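Local coordinates for putative exported protein (Bacteroides fragilis, PDB 3FZX) that is of unknown function but binds calcium and, probably exported, has a barrel fold probably related to lipoprotein carriers, consistent with lipid binding, at residues D147-T152 with K167-M172; Y184-Y189 with E199-K204; N107-F112 with D122-G127. One frame throughout, in Å; residues are numbered along the deposited sequence.

Interactions 1 and 2 are successive antiparallel hairpins of one closed barrel. They meet through strands 161-175 and 180-190, which are neighbours in the sheet, and their centres lie about 9 Å apart. Both are partly buried and rest on backbone ladders. Interaction 1 adds aliphatic packing beside a classic bulge, whereas interaction 2 adds a tyrosine cluster. Interaction 3 is a surface contact inside the long loop between strands 99-107 and 127-133. It has no ladder and depends on one asparagine amide and a proline on a phenylalanine. Arg-148 ties interaction 3 to interaction 1, and Tyr-189 ties it to interaction 2.

Interaction 1 (D147-T152 with K167-M172); sequences DREFVT and KVKYEM
Glu-149 and Lys-169 form a hydrogen-bonded antiparallel pair in the hairpin of strands 136-158 and 161-175, part of the closed barrel. Glu-149 N donates to Lys-169 O at 2.8 Å, and Lys-169 N returns a bond to Glu-149 O at 2.9 Å. Further along, Val-151 and Thr-152 both face Lys-167, which makes a classic beta bulge. Val-151 N donates to Lys-167 O, and Lys-167 N donates to Thr-152 O. Arg-148 NH1 and NH2 hydrogen-bond to Asp-125 O and Asn-107 O.

The apolar contacts gather at the bulge. Val-151 points toward the other strand. Its CG1 lies 3.8 Å from Lys-167 CD, and its CG2 packs on Lys-169 CB. A chi1 of -177° sets Lys-167 CG anti to the backbone N, near Val-151 CB. The extended chain beyond carries CD and CE past Val-151 CG1. Arg-148 CG touches Tyr-170 CB, and its CB meets Val-168 CG1.

The charged groups are less closely paired. Glu-149 and Lys-169 run side by side, but OE2 and NZ stay 5.3 Å apart. Glu-149 is a calcium ligand in a structure of this protein. It is not one in this chain, where its side chain is about 4 Å from a bound calcium ion. At the Asp-147 end two like charges lie close without a bond: Asp-147 OD2 is 3.4 Å from Glu-171 OE2, and the carboxylate planes are 49° apart.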
loop_
_atom_site.group_PDB
_atom_site.type_symbol
_atom_site.label_atom_id
_atom_site.label_comp_id
_atom_site.label_asym_id
_atom_site.label_seq_id
_atom_site.Cartn_x
_atom_site.Cartn_y
_atom_site.Cartn_z
ATOM N N ASP A 147 -13.788 11.163 3.208
ATOM C CA ASP A 147 -14.968 11.786 2.665
ATOM C C ASP A 147 -14.677 12.448 1.328
ATOM O O ASP A 147 -15.165 13.504 1.051
ATOM C CB ASP A 147 -15.535 12.810 3.665
ATOM C CG ASP A 147 -16.152 12.153 4.891
ATOM O OD1 ASP A 147 -16.143 10.893 5.005
ATOM O OD2 ASP A 147 -16.658 12.897 5.758
ATOM N N ARG A 148 -13.888 11.802 0.491
ATOM C CA ARG A 148 -13.641 12.305 -0.845
ATOM C C ARG A 148 -14.976 12.196 -1.614
ATOM O O ARG A 148 -15.748 11.248 -1.428
ATOM C CB ARG A 148 -12.570 11.460 -1.519
ATOM C CG ARG A 148 -11.262 11.434 -0.766
ATOM C CD ARG A 148 -10.459 10.186 -1.074
ATOM N NE ARG A 148 -9.927 10.251 -2.404
ATOM C CZ ARG A 148 -9.760 9.233 -3.256
ATOM N NH1 ARG A 148 -10.079 7.965 -2.964
ATOM N NH2 ARG A 148 -9.253 9.524 -4.445
ATOM N N GLU A 149 -15.258 13.196 -2.438
ATOM C CA GLU A 149 -16.457 13.229 -3.257
ATOM C C GLU A 149 -16.244 14.018 -4.547
ATOM O O GLU A 149 -15.433 14.941 -4.626
ATOM C CB GLU A 149 -17.632 13.833 -2.500
ATOM C CG GLU A 149 -17.481 15.306 -2.179
ATOM C CD GLU A 149 -18.649 15.849 -1.356
ATOM O OE1 GLU A 149 -19.528 15.081 -0.925
ATOM O OE2 GLU A 149 -18.688 17.060 -1.152
ATOM N N PHE A 150 -17.047 13.650 -5.525
ATOM C CA PHE A 150 -17.019 14.225 -6.830
ATOM C C PHE A 150 -17.652 15.617 -6.796
ATOM O O PHE A 150 -18.690 15.805 -6.176
ATOM C CB PHE A 150 -17.782 13.292 -7.799
ATOM C CG PHE A 150 -17.893 13.818 -9.185
ATOM C CD1 PHE A 150 -16.853 13.648 -10.093
ATOM C CD2 PHE A 150 -19.045 14.484 -9.595
ATOM C CE1 PHE A 150 -16.956 14.130 -11.399
ATOM C CE2 PHE A 150 -19.156 14.963 -10.898
ATOM C CZ PHE A 150 -18.098 14.787 -11.800
ATOM N N VAL A 151 -17.033 16.561 -7.504
ATOM C CA VAL A 151 -17.551 17.928 -7.654
ATOM C C VAL A 151 -18.026 18.166 -9.097
ATOM O O VAL A 151 -19.195 18.454 -9.345
ATOM C CB VAL A 151 -16.482 18.972 -7.267
ATOM C CG1 VAL A 151 -17.014 20.394 -7.509
ATOM C CG2 VAL A 151 -16.042 18.771 -5.793
ATOM N N THR A 152 -17.110 18.019 -10.038
ATOM C CA THR A 152 -17.394 18.240 -11.434
ATOM C C THR A 152 -16.242 17.723 -12.310
ATOM O O THR A 152 -15.208 17.209 -11.799
ATOM C CB THR A 152 -17.611 19.755 -11.718
ATOM O OG1 THR A 152 -18.136 19.911 -13.036
ATOM C CG2 THR A 152 -16.296 20.572 -11.608
ATOM N N LYS A 167 -12.668 16.889 -10.761
ATOM C CA LYS A 167 -12.487 17.659 -9.528
ATOM C C LYS A 167 -13.138 16.941 -8.368
ATOM O O LYS A 167 -14.306 16.575 -8.432
ATOM C CB LYS A 167 -13.116 19.040 -9.640
ATOM C CG LYS A 167 -12.895 19.931 -8.398
ATOM C CD LYS A 167 -13.529 21.288 -8.575
ATOM C CE LYS A 167 -13.467 22.120 -7.307
ATOM N NZ LYS A 167 -13.885 23.557 -7.601
ATOM N N VAL A 168 -12.361 16.763 -7.313
ATOM C CA VAL A 168 -12.751 16.061 -6.120
ATOM C C VAL A 168 -12.562 16.984 -4.908
ATOM O O VAL A 168 -11.672 17.831 -4.905
ATOM C CB VAL A 168 -11.875 14.788 -5.988
ATOM C CG1 VAL A 168 -12.059 14.132 -4.643
ATOM C CG2 VAL A 168 -12.248 13.809 -7.077
ATOM N N LYS A 169 -13.450 16.872 -3.926
ATOM C CA LYS A 169 -13.316 17.570 -2.648
ATOM C C LYS A 169 -13.083 16.490 -1.587
ATOM O O LYS A 169 -13.636 15.400 -1.690
ATOM C CB LYS A 169 -14.577 18.373 -2.327
ATOM C CG LYS A 169 -14.516 19.145 -1.003
ATOM C CD LYS A 169 -15.752 20.032 -0.738
ATOM C CE LYS A 169 -15.702 20.659 0.693
ATOM N NZ LYS A 169 -16.888 21.523 1.077
ATOM N N TYR A 170 -12.270 16.798 -0.581
ATOM C CA TYR A 170 -11.935 15.861 0.506
ATOM C C TYR A 170 -11.711 16.591 1.836
ATOM O O TYR A 170 -11.446 17.786 1.860
ATOM C CB TYR A 170 -10.680 15.025 0.159
ATOM C CG TYR A 170 -9.394 15.813 -0.110
ATOM C CD1 TYR A 170 -8.526 16.159 0.929
ATOM C CD2 TYR A 170 -9.037 16.184 -1.402
ATOM C CE1 TYR A 170 -7.344 16.876 0.689
ATOM C CE2 TYR A 170 -7.865 16.901 -1.652
ATOM C CZ TYR A 170 -7.017 17.254 -0.602
ATOM O OH TYR A 170 -5.851 17.979 -0.847
ATOM N N GLU A 171 -11.872 15.870 2.933
ATOM C CA GLU A 171 -11.481 16.369 4.222
ATOM C C GLU A 171 -10.173 15.739 4.616
ATOM O O GLU A 171 -9.782 14.690 4.075
ATOM C CB GLU A 171 -12.558 16.073 5.237
ATOM C CG GLU A 171 -13.894 16.709 4.812
ATOM C CD GLU A 171 -14.815 16.902 5.963
ATOM O OE1 GLU A 171 -14.491 17.764 6.795
ATOM O OE2 GLU A 171 -15.842 16.194 6.051
HETATM N N MSE A 172 -9.450 16.408 5.505
HETATM C CA MSE A 172 -8.240 15.805 6.057
HETATM C C MSE A 172 -7.899 16.218 7.494
HETATM O O MSE A 172 -8.313 17.274 7.968
HETATM C CB MSE A 172 -7.027 15.979 5.123
HETATM C CG MSE A 172 -6.137 17.138 5.423
HETATM SE SE MSE A 172 -6.810 18.690 4.576
HETATM C CE MSE A 172 -5.527 18.889 3.111
#

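Interaction 2 (Y184-Y189 with E199-K204)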
loop_
_atom_site.group_PDB
_atom_site.type_symbol
_atom_site.label_atom_id
_atom_site.label_comp_id
_atom_site.label_asym_id
_atom_site.label_seq_id
_atom_site.Cartn_x
_atom_site.Cartn_y
_atom_site.Cartn_z
ATOM N N TYR A 184 -9.764 20.885 4.707
ATOM C CA TYR A 184 -10.371 20.281 3.535
ATOM C C TYR A 184 -9.544 20.688 2.305
ATOM O O TYR A 184 -8.647 21.546 2.391
ATOM C CB TYR A 184 -11.873 20.636 3.441
ATOM C CG TYR A 184 -12.180 22.050 3.066
ATOM C CD1 TYR A 184 -12.266 23.046 4.035
ATOM C CD2 TYR A 184 -12.381 22.408 1.728
ATOM C CE1 TYR A 184 -12.532 24.378 3.682
ATOM C CE2 TYR A 184 -12.654 23.739 1.366
ATOM C CZ TYR A 184 -12.723 24.707 2.348
ATOM O OH TYR A 184 -13.000 26.008 2.001
ATOM N N GLY A 185 -9.773 20.018 1.189
ATOM C CA GLY A 185 -9.014 20.317 -0.021
ATOM C C GLY A 185 -9.758 19.946 -1.272
ATOM O O GLY A 185 -10.811 19.322 -1.214
ATOM N N TYR A 186 -9.212 20.369 -2.401
ATOM C CA TYR A 186 -9.709 19.981 -3.700
ATOM C C TYR A 186 -8.546 19.433 -4.503
ATOM O O TYR A 186 -7.404 19.875 -4.350
ATOM C CB TYR A 186 -10.263 21.179 -4.456
ATOM C CG TYR A 186 -11.463 21.859 -3.826
ATOM C CD1 TYR A 186 -12.744 21.320 -3.927
ATOM C CD2 TYR A 186 -11.328 23.092 -3.198
ATOM C CE1 TYR A 186 -13.865 21.975 -3.341
ATOM C CE2 TYR A 186 -12.425 23.753 -2.630
ATOM C CZ TYR A 186 -13.675 23.193 -2.709
ATOM O OH TYR A 186 -14.705 23.860 -2.134
ATOM N N GLU A 187 -8.823 18.469 -5.363
ATOM C CA GLU A 187 -7.838 18.067 -6.353
ATOM C C GLU A 187 -8.490 17.777 -7.698
ATOM O O GLU A 187 -9.698 17.472 -7.804
ATOM C CB GLU A 187 -6.907 16.945 -5.871
ATOM C CG GLU A 187 -7.528 15.628 -5.572
ATOM C CD GLU A 187 -6.505 14.622 -4.977
ATOM O OE1 GLU A 187 -5.599 15.026 -4.208
ATOM O OE2 GLU A 187 -6.617 13.412 -5.259
ATOM N N TRP A 188 -7.674 17.960 -8.723
ATOM C CA TRP A 188 -8.085 17.827 -10.076
ATOM C C TRP A 188 -7.139 16.804 -10.680
ATOM O O TRP A 188 -5.913 16.955 -10.537
ATOM C CB TRP A 188 -7.932 19.143 -10.804
ATOM C CG TRP A 188 -8.944 20.210 -10.497
ATOM C CD1 TRP A 188 -10.048 20.512 -11.234
ATOM C CD2 TRP A 188 -8.890 21.180 -9.446
ATOM N NE1 TRP A 188 -10.697 21.591 -10.701
ATOM C CE2 TRP A 188 -10.001 22.035 -9.611
ATOM C CE3 TRP A 188 -8.014 21.408 -8.376
ATOM C CZ2 TRP A 188 -10.283 23.089 -8.730
ATOM C CZ3 TRP A 188 -8.280 22.465 -7.508
ATOM C CH2 TRP A 188 -9.411 23.298 -7.692
ATOM N N TYR A 189 -7.693 15.769 -11.325
ATOM C CA TYR A 189 -6.847 14.751 -11.947
ATOM C C TYR A 189 -7.290 14.386 -13.353
ATOM O O TYR A 189 -8.458 14.532 -13.713
ATOM C CB TYR A 189 -6.728 13.512 -11.073
ATOM C CG TYR A 189 -8.007 12.749 -10.807
ATOM C CD1 TYR A 189 -8.817 13.060 -9.702
ATOM C CD2 TYR A 189 -8.388 11.678 -11.620
ATOM C CE1 TYR A 189 -9.987 12.343 -9.443
ATOM C CE2 TYR A 189 -9.562 10.944 -11.361
ATOM C CZ TYR A 189 -10.344 11.277 -10.275
ATOM O OH TYR A 189 -11.454 10.535 -9.989
ATOM N N GLU A 199 -5.487 22.071 -3.920
ATOM C CA GLU A 199 -5.576 23.221 -3.028
ATOM C C GLU A 199 -5.922 22.731 -1.641
ATOM O O GLU A 199 -6.769 21.849 -1.510
ATOM C CB GLU A 199 -6.677 24.169 -3.485
ATOM C CG GLU A 199 -6.422 24.845 -4.812
ATOM C CD GLU A 199 -7.635 25.611 -5.317
ATOM O OE1 GLU A 199 -8.669 25.672 -4.619
ATOM O OE2 GLU A 199 -7.551 26.139 -6.425
ATOM N N GLN A 200 -5.282 23.308 -0.612
ATOM C CA GLN A 200 -5.556 22.958 0.775
ATOM C C GLN A 200 -6.037 24.170 1.559
ATOM O O GLN A 200 -5.472 25.265 1.422
ATOM C CB GLN A 200 -4.320 22.354 1.442
ATOM C CG GLN A 200 -3.855 21.037 0.778
ATOM C CD GLN A 200 -3.146 21.272 -0.545
ATOM O OE1 GLN A 200 -2.270 22.130 -0.627
ATOM N NE2 GLN A 200 -3.531 20.523 -1.591
ATOM N N TYR A 201 -7.084 23.946 2.368
ATOM C CA TYR A 201 -7.721 24.956 3.238
ATOM C C TYR A 201 -7.794 24.475 4.675
ATOM O O TYR A 201 -7.816 23.277 4.917
ATOM C CB TYR A 201 -9.150 25.218 2.783
ATOM C CG TYR A 201 -9.235 25.771 1.388
ATOM C CD1 TYR A 201 -9.247 24.917 0.302
ATOM C CD2 TYR A 201 -9.284 27.149 1.146
ATOM C CE1 TYR A 201 -9.311 25.396 -0.986
ATOM C CE2 TYR A 201 -9.356 27.642 -0.161
ATOM C CZ TYR A 201 -9.356 26.743 -1.214
ATOM O OH TYR A 201 -9.406 27.134 -2.520
ATOM N N ASN A 202 -7.845 25.408 5.634
ATOM C CA ASN A 202 -8.114 25.041 7.037
ATOM C C ASN A 202 -9.615 25.068 7.209
ATOM O O ASN A 202 -10.335 25.467 6.281
ATOM C CB ASN A 202 -7.410 25.965 8.059
ATOM C CG ASN A 202 -7.856 27.430 7.998
ATOM O OD1 ASN A 202 -8.846 27.824 7.347
ATOM N ND2 ASN A 202 -7.094 28.258 8.685
ATOM N N ASN A 203 -10.112 24.725 8.393
ATOM C CA ASN A 203 -11.570 24.690 8.535
ATOM C C ASN A 203 -12.283 26.035 8.594
ATOM O O ASN A 203 -13.496 26.064 8.649
ATOM C CB ASN A 203 -12.038 23.653 9.561
ATOM C CG ASN A 203 -12.165 22.240 8.937
ATOM O OD1 ASN A 203 -12.389 22.098 7.722
ATOM N ND2 ASN A 203 -12.028 21.202 9.764
ATOM N N LYS A 204 -11.535 27.131 8.482
ATOM C CA LYS A 204 -12.125 28.463 8.346
ATOM C C LYS A 204 -12.251 28.858 6.875
ATOM O O LYS A 204 -12.689 29.940 6.568
ATOM C CB LYS A 204 -11.300 29.512 9.087
ATOM C CG LYS A 204 -11.033 29.196 10.559
ATOM C CD LYS A 204 -10.839 30.485 11.381
ATOM C CE LYS A 204 -10.168 30.194 12.716
ATOM N NZ LYS A 204 -10.327 31.321 13.658
#
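Tyr-184 and Tyr-201 face each other across the hairpin of strands 180-190 and 194-202. They form one hydrogen-bonded antiparallel pair, and Tyr-186 with Glu-199 forms the next. Tyr-201 N donates to Tyr-184 O at 2.9 Å, and Tyr-184 N donates to Tyr-201 O at 3.1 Å. Tyr-186 N donates to Glu-199 O, and Glu-199 N returns the bond to Tyr-186 O. Between the two pairs Gly-185 sits opposite Gln-200, and Gly-185 CA comes within 3.1 Å of Glu-199 O.

Tyr-184, Tyr-186 and Tyr-201 make an aromatic cluster on one side of the sheet. Tyr-184 CG lies between the backbone N and the carbonyl carbon (chi1 72°), and the end of the side chain comes nearer to the other strand. There Tyr-201 CB sits over a face of the Tyr-184 ring, 3.8 Å from its centroid, in a CH-pi contact. The two rings are nearly parallel, 9° apart, but slid so far that they barely overlap. The Tyr-186 and Tyr-201 rings meet obliquely, with Tyr-201 CE1 at the edge of the Tyr-186 ring, 3.8 Å from its CD2.

Polar contacts lie beside the cluster. Tyr-201 OH donates to Glu-199 OE1 at 2.7 Å, from above the carboxylate plane. Glu-199 OE2 touches Trp-188 CH2 at 3.6 Å and forms a salt bridge with Arg-197. The carboxylate is therefore shared between a phenol and a guanidinium, which should stabilise its negative charge beside the aromatic rings.

Interaction 3 (N107-F112 with D122-G127); sequences NYPDAF and DEFDDG
Asn-107 OD1 accepts from Asp-125 N at 2.7 Å, in the carbonyl plane and on a lone pair. The ND2 of the same amide donates to Glu-123 O, also at 2.7 Å, and that oxygen lies only 2° out of the amide plane. One side chain thus bridges the backbone on both sides of Phe-124, and the two bonds fix the rotation of the amide. A chi1 of 73° sets Asn-107 CG between the backbone N and the carbonyl carbon, where the amide meets 122-127. Asp-125 CB packs close to Asn-107 OD1, at 3.2 Å.

The apolar half is Pro-109 on Phe-124. Pro-109 CG sits over one face of the ring, offset toward the rim and 3.7 Å from the centroid, a CH-pi contact. Pro-109 CD approaches Phe-124 CE2 at 3.4 Å.

The segment 122-127 begins at Asp-122, a ligand of a calcium ion bound in the same loop. Both segments belong to the connection between strands 99-107 and 127-133. Pro-109 O is hydrogen-bonded to Tyr-189 OH of strand 180-190, and Phe-124 also rests on Val-168 of strand 161-175.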
loop_
_atom_site.group_PDB
_atom_site.type_symbol
_atom_site.label_atom_id
_atom_site.label_comp_id
_atom_site.label_asym_id
_atom_site.label_seq_id
_atom_site.Cartn_x
_atom_site.Cartn_y
_atom_site.Cartn_z
ATOM N N ASN A 107 -7.754 4.822 -4.498
ATOM C CA ASN A 107 -8.449 4.672 -5.776
ATOM C C ASN A 107 -8.881 6.011 -6.396
ATOM O O ASN A 107 -9.156 6.971 -5.677
ATOM C CB ASN A 107 -9.660 3.755 -5.604
ATOM C CG ASN A 107 -10.797 4.442 -4.857
ATOM O OD1 ASN A 107 -10.607 5.007 -3.765
ATOM N ND2 ASN A 107 -11.957 4.461 -5.466
ATOM N N TYR A 108 -8.901 6.076 -7.726
ATOM C CA TYR A 108 -9.338 7.270 -8.437
ATOM C C TYR A 108 -10.335 6.835 -9.481
ATOM O O TYR A 108 -9.948 6.306 -10.514
ATOM C CB TYR A 108 -8.153 8.013 -9.075
ATOM C CG TYR A 108 -7.353 8.754 -8.053
ATOM C CD1 TYR A 108 -6.439 8.089 -7.235
ATOM C CD2 TYR A 108 -7.554 10.114 -7.852
ATOM C CE1 TYR A 108 -5.729 8.763 -6.253
ATOM C CE2 TYR A 108 -6.854 10.799 -6.882
ATOM C CZ TYR A 108 -5.945 10.125 -6.075
ATOM O OH TYR A 108 -5.250 10.816 -5.102
ATOM N N PRO A 109 -11.637 7.031 -9.210
ATOM C CA PRO A 109 -12.630 6.635 -10.185
ATOM C C PRO A 109 -12.548 7.388 -11.497
ATOM O O PRO A 109 -12.064 8.537 -11.581
ATOM C CB PRO A 109 -13.965 6.939 -9.513
ATOM C CG PRO A 109 -13.689 7.373 -8.153
ATOM C CD PRO A 109 -12.228 7.631 -8.006
ATOM N N ASP A 110 -13.057 6.714 -12.514
ATOM C CA ASP A 110 -13.078 7.197 -13.876
ATOM C C ASP A 110 -14.445 7.821 -14.141
ATOM O O ASP A 110 -15.374 7.145 -14.589
ATOM C CB ASP A 110 -12.812 6.010 -14.803
ATOM C CG ASP A 110 -12.781 6.384 -16.257
ATOM O OD1 ASP A 110 -12.996 7.577 -16.594
ATOM O OD2 ASP A 110 -12.514 5.460 -17.052
ATOM N N ALA A 111 -14.561 9.107 -13.829
ATOM C CA ALA A 111 -15.783 9.894 -14.062
ATOM C C ALA A 111 -16.106 9.945 -15.541
ATOM O O ALA A 111 -17.271 9.871 -15.952
ATOM C CB ALA A 111 -15.602 11.313 -13.539
ATOM N N PHE A 112 -15.035 10.034 -16.324
ATOM C CA PHE A 112 -15.089 10.244 -17.770
ATOM C C PHE A 112 -15.747 9.088 -18.491
ATOM O O PHE A 112 -16.323 9.302 -19.543
ATOM C CB PHE A 112 -13.680 10.490 -18.360
ATOM C CG PHE A 112 -12.837 11.522 -17.602
ATOM C CD1 PHE A 112 -13.069 12.891 -17.748
ATOM C CD2 PHE A 112 -11.775 11.110 -16.772
ATOM C CE1 PHE A 112 -12.263 13.850 -17.057
ATOM C CE2 PHE A 112 -10.962 12.072 -16.079
ATOM C CZ PHE A 112 -11.212 13.436 -16.234
ATOM N N ASP A 122 -19.387 7.397 -2.563
ATOM C CA ASP A 122 -19.211 6.019 -2.127
ATOM C C ASP A 122 -18.213 5.292 -3.018
ATOM O O ASP A 122 -17.647 4.314 -2.592
ATOM C CB ASP A 122 -20.574 5.311 -1.971
ATOM C CG ASP A 122 -21.512 6.045 -0.950
ATOM O OD1 ASP A 122 -21.072 6.499 0.149
ATOM O OD2 ASP A 122 -22.713 6.185 -1.265
ATOM N N GLU A 123 -17.928 5.820 -4.202
ATOM C CA GLU A 123 -16.900 5.249 -5.069
ATOM C C GLU A 123 -15.473 5.646 -4.668
ATOM O O GLU A 123 -14.532 5.157 -5.293
ATOM C CB GLU A 123 -17.085 5.656 -6.536
ATOM C CG GLU A 123 -18.464 5.347 -7.150
ATOM C CD GLU A 123 -19.509 6.460 -6.925
ATOM O OE1 GLU A 123 -19.388 7.232 -5.929
ATOM O OE2 GLU A 123 -20.454 6.545 -7.743
ATOM N N PHE A 124 -15.291 6.528 -3.680
ATOM C CA PHE A 124 -13.931 6.980 -3.278
ATOM C C PHE A 124 -13.554 6.389 -1.931
ATOM O O PHE A 124 -14.314 6.515 -1.001
ATOM C CB PHE A 124 -13.883 8.503 -3.144
ATOM C CG PHE A 124 -14.136 9.256 -4.422
ATOM C CD1 PHE A 124 -15.419 9.580 -4.810
ATOM C CD2 PHE A 124 -13.090 9.668 -5.210
ATOM C CE1 PHE A 124 -15.638 10.286 -5.958
ATOM C CE2 PHE A 124 -13.296 10.360 -6.357
ATOM C CZ PHE A 124 -14.572 10.672 -6.750
ATOM N N ASP A 125 -12.385 5.766 -1.813
ATOM C CA ASP A 125 -11.932 5.205 -0.538
ATOM C C ASP A 125 -11.101 6.234 0.234
ATOM O O ASP A 125 -10.422 7.080 -0.358
ATOM C CB ASP A 125 -11.015 4.009 -0.745
ATOM C CG ASP A 125 -11.694 2.831 -1.435
ATOM O OD1 ASP A 125 -12.932 2.629 -1.309
ATOM O OD2 ASP A 125 -10.947 2.078 -2.111
ATOM N N ASP A 126 -11.161 6.129 1.554
ATOM C CA ASP A 126 -10.357 6.918 2.454
ATOM C C ASP A 126 -8.929 6.363 2.459
ATOM O O ASP A 126 -8.700 5.235 2.046
ATOM C CB ASP A 126 -10.936 6.854 3.879
ATOM C CG ASP A 126 -12.324 7.449 3.980
ATOM O OD1 ASP A 126 -12.778 8.160 3.068
ATOM O OD2 ASP A 126 -12.986 7.183 4.983
ATOM N N GLY A 127 -7.970 7.142 2.947
ATOM C CA GLY A 127 -6.613 6.640 3.059
ATOM C C GLY A 127 -5.823 7.409 4.072
ATOM O O GLY A 127 -6.142 8.567 4.340
#